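Local coordinates for type III secretion system effector protein ExoU (Pseudomonas fluorescens, PDB 4QMK) that is a type III secreted toxin that probably cleaves host membrane phospholipids, and is thought to reach the plasma membrane through a phosphatidylinositol 4,5-bisphosphate-binding domain, at residues Ser167-Leu170 / Leu171-Pro175; Ala454-Gln457 / Val458-Asn462. All blocks are in the same frame, centred on the assembly; numbering follows the deposited sequence.

Interaction 1 of 2, residues Ser167-Leu170 / Leu171-Pro175; sequences SQLL and LTLLP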
# COMPACT_ATOMS: atom_id res chain seq x y z
N SER A 167 -12.95 4.05 -3.15
CA SER A 167 -11.90 3.50 -4.02
C SER A 167 -10.84 2.69 -3.28
O SER A 167 -10.30 1.72 -3.80
CB SER A 167 -11.18 4.62 -4.75
OG SER A 167 -10.67 5.63 -3.89
N GLN A 168 -10.50 3.09 -2.07
CA GLN A 168 -9.48 2.37 -1.31
C GLN A 168 -9.89 0.95 -0.95
O GLN A 168 -9.10 0.01 -1.03
CB GLN A 168 -9.04 3.21 -0.12
CG GLN A 168 -8.14 4.34 -0.62
CD GLN A 168 -8.02 5.50 0.32
OE1 GLN A 168 -8.86 5.72 1.18
NE2 GLN A 168 -6.99 6.27 0.12
N LEU A 169 -11.15 0.78 -0.61
CA LEU A 169 -11.68 -0.54 -0.40
C LEU A 169 -11.67 -1.37 -1.67
O LEU A 169 -11.31 -2.51 -1.61
CB LEU A 169 -13.11 -0.47 0.05
CG LEU A 169 -13.41 -0.92 1.46
CD1 LEU A 169 -14.91 -1.12 1.59
CD2 LEU A 169 -12.69 -2.24 1.75
N LEU A 170 -12.10 -0.80 -2.79
CA LEU A 170 -12.23 -1.52 -4.05
C LEU A 170 -10.90 -1.95 -4.55
O LEU A 170 -10.73 -3.07 -5.06
CB LEU A 170 -12.94 -0.66 -5.09
CG LEU A 170 -14.35 -0.27 -4.68
CD1 LEU A 170 -14.98 0.63 -5.69
CD2 LEU A 170 -15.19 -1.49 -4.50
N LEU A 171 -9.93 -1.04 -4.42
CA LEU A 171 -8.55 -1.36 -4.76
C LEU A 171 -8.16 -2.69 -4.14
O LEU A 171 -7.73 -3.57 -4.85
CB LEU A 171 -7.63 -0.26 -4.24
CG LEU A 171 -6.15 -0.62 -4.21
CD1 LEU A 171 -5.71 -1.02 -5.59
CD2 LEU A 171 -5.33 0.56 -3.75
N THR A 172 -8.36 -2.86 -2.83
CA THR A 172 -7.92 -4.09 -2.17
C THR A 172 -8.89 -5.25 -2.30
O THR A 172 -8.49 -6.37 -2.08
CB THR A 172 -7.57 -3.91 -0.68
OG1 THR A 172 -8.74 -3.96 0.09
CG2 THR A 172 -6.79 -2.62 -0.39
N LEU A 173 -10.14 -5.01 -2.64
CA LEU A 173 -11.11 -6.10 -2.88
C LEU A 173 -11.09 -6.60 -4.32
O LEU A 173 -11.47 -7.74 -4.58
CB LEU A 173 -12.55 -5.67 -2.56
CG LEU A 173 -12.84 -5.41 -1.09
CD1 LEU A 173 -14.28 -5.00 -0.89
CD2 LEU A 173 -12.52 -6.66 -0.30
N LEU A 174 -10.68 -5.75 -5.24
CA LEU A 174 -10.70 -6.12 -6.66
C LEU A 174 -9.35 -5.92 -7.33
O LEU A 174 -9.27 -5.22 -8.31
CB LEU A 174 -11.74 -5.28 -7.40
CG LEU A 174 -13.20 -5.44 -6.95
CD1 LEU A 174 -14.06 -4.49 -7.75
CD2 LEU A 174 -13.66 -6.86 -7.16
N PRO A 175 -8.29 -6.53 -6.79
CA PRO A 175 -6.99 -6.43 -7.43
C PRO A 175 -6.99 -7.25 -8.71
O PRO A 175 -7.82 -8.15 -8.87
CB PRO A 175 -6.06 -7.12 -6.44
CG PRO A 175 -6.92 -8.20 -5.87
CD PRO A 175 -8.29 -7.57 -5.74

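Interaction 2 of 2, residues Ala454-Gln457 / Val458-Asn462; sequences ASVQ and VDLQN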
# COMPACT_ATOMS: atom_id res chain seq x y z
N ALA A 454 7.94 37.48 -15.05
CA ALA A 454 9.01 37.50 -16.05
C ALA A 454 8.51 38.08 -17.39
O ALA A 454 9.28 38.77 -18.08
CB ALA A 454 9.59 36.11 -16.25
N SER A 455 7.26 37.80 -17.76
CA SER A 455 6.66 38.31 -19.00
C SER A 455 6.71 39.80 -19.14
O SER A 455 6.85 40.31 -20.25
CB SER A 455 5.17 38.00 -19.07
OG SER A 455 4.92 36.67 -18.76
N VAL A 456 6.51 40.50 -18.03
CA VAL A 456 6.36 41.95 -18.06
C VAL A 456 7.49 42.70 -17.42
O VAL A 456 7.44 43.90 -17.25
CB VAL A 456 5.09 42.35 -17.31
CG1 VAL A 456 3.87 41.78 -18.00
CG2 VAL A 456 5.12 41.89 -15.87
N GLN A 457 8.52 41.97 -17.09
CA GLN A 457 9.64 42.51 -16.35
C GLN A 457 10.32 43.66 -17.03
O GLN A 457 10.65 44.66 -16.35
CB GLN A 457 10.64 41.39 -16.09
CG GLN A 457 11.74 41.70 -15.11
CD GLN A 457 12.88 40.70 -15.19
OE1 GLN A 457 12.68 39.55 -15.58
NE2 GLN A 457 14.08 41.13 -14.80
N VAL A 458 10.53 43.56 -18.35
CA VAL A 458 11.31 44.62 -19.01
C VAL A 458 10.52 45.90 -19.04
O VAL A 458 11.04 46.95 -18.70
CB VAL A 458 11.89 44.28 -20.41
CG1 VAL A 458 12.40 42.83 -20.47
CG2 VAL A 458 10.91 44.56 -21.53
N ASP A 459 9.24 45.81 -19.37
CA ASP A 459 8.37 47.00 -19.42
C ASP A 459 8.25 47.65 -18.03
O ASP A 459 8.30 48.87 -17.89
CB ASP A 459 6.98 46.63 -19.93
CG ASP A 459 6.99 46.04 -21.35
OD1 ASP A 459 7.57 46.68 -22.24
OD2 ASP A 459 6.37 44.98 -21.59
N LEU A 460 8.11 46.82 -17.01
CA LEU A 460 7.97 47.32 -15.64
C LEU A 460 9.21 47.93 -15.05
O LEU A 460 9.11 48.85 -14.22
CB LEU A 460 7.46 46.22 -14.72
CG LEU A 460 5.98 45.90 -14.94
CD1 LEU A 460 5.55 44.92 -13.90
CD2 LEU A 460 5.17 47.17 -14.81
N GLN A 461 10.39 47.44 -15.48
CA GLN A 461 11.70 48.02 -15.09
C GLN A 461 11.78 49.48 -15.43
O GLN A 461 12.49 50.21 -14.76
CB GLN A 461 12.87 47.35 -15.84
CG GLN A 461 13.54 46.22 -15.09
CD GLN A 461 14.17 46.69 -13.79
OE1 GLN A 461 14.84 47.73 -13.74
NE2 GLN A 461 13.95 45.92 -12.74
N ASN A 462 11.11 49.89 -16.49
CA ASN A 462 11.13 51.28 -16.94
C ASN A 462 10.25 52.21 -16.11
O ASN A 462 10.17 53.39 -16.39
CB ASN A 462 10.72 51.39 -18.41
CG ASN A 462 11.60 50.56 -19.32
OD1 ASN A 462 12.81 50.47 -19.10
ND2 ASN A 462 11.00 49.94 -20.33
O HOH W 1 9.74 41.10 -19.89

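Interaction 1 of 2, residues Ser167-Leu170 / Leu171-Pro175
L169 and L173, one helical turn apart, lie side by side and point the same way, with CD2 of L169 4.1 Å from CD1 of L173. The helix bond from L173 N to L169 O spans 2.9 Å. L173 holds its CG beside its own backbone N (chi1 -68°), which brings that carbon to 3.3 Å from L169 O, so the branched leucine partly covers the carbonyl it is bonded to. L174 N bonds L170 O at 2.7 Å, while of its side chain only CB comes close to that oxygen, at 3.4 Å; the rest packs on W144 and I276. In T172, OG1 sits between backbone N and carbonyl carbon (chi1 82°) and adds a weak bond to L169 O, a common way for a helical threonine to occupy its hydroxyl. Leucines suit the buried side: L169 and L170 pack on L152 of helix 140-157, while L169 also meets L169 of the second subunit. At the start, S167 OG bonds to V259 O. L174 is the first residue to leave helical angles. This is the i to i+4 side-chain packing of a short, largely buried helix, set in the patatin-like phospholipase region against helices 140-157 and 270-278 and the second subunit.

Interaction 2 of 2, residues Ala454-Gln457 / Val458-Asn462
V456 lays its CG2 against the CD1 methyl of L460 at 3.6 Å, the two side chains running side by side in the same direction. This branch of V456 stands between its own backbone N and carbonyl carbon, while CG1 lies beside the N (chi1 -63°). L460 keeps its CG beside the backbone N as well, which sets that carbon 3.4 Å from V456 O, the oxygen that accepts the 3.0 Å bond from L460 N. Both residues are buried and apolar, as suits the inner face of an amphipathic helix: V456 rests on V39 and L460 on L470, so helix 450-461 bridges strand 36-42 and the next helix in the chain, 464-491. The helix is kinked here, since the N atoms of V458 and D459 make no bond to the preceding turn. A water stands in for the missing bond between V458 N and A454 O, donating to A454 O and accepting from V458 N, each at 3.0 Å. Beyond the kink regular bonding resumes, with Q461 N reaching Q457 O at 2.9 Å. Q457 and Q461 are exposed, where polar amides on long flexible chains are at home, though both also touch L470; CB and CG of Q461 each lie 3.5 Å from Q457 O.

Following the chain from its N terminus, interaction 1 comes first, within helix 166-173, and interaction 2 much later, within helix 450-461. Each joins neighbouring turns of one helix, so neither closes a long loop; they lie in series and neither nest nor cross. Their centres are about 52 Å apart, on opposite sides of the centre of the chain, and their nearest atoms remain about 38 Å apart. Residues 167-175 tie helix 140-157 to helix 270-278 and reach the second subunit. Residues 454-462 instead join strand 36-42, at the edge of the four-stranded antiparallel sheet, to helix 464-491, and no other chain of the assembly touches them.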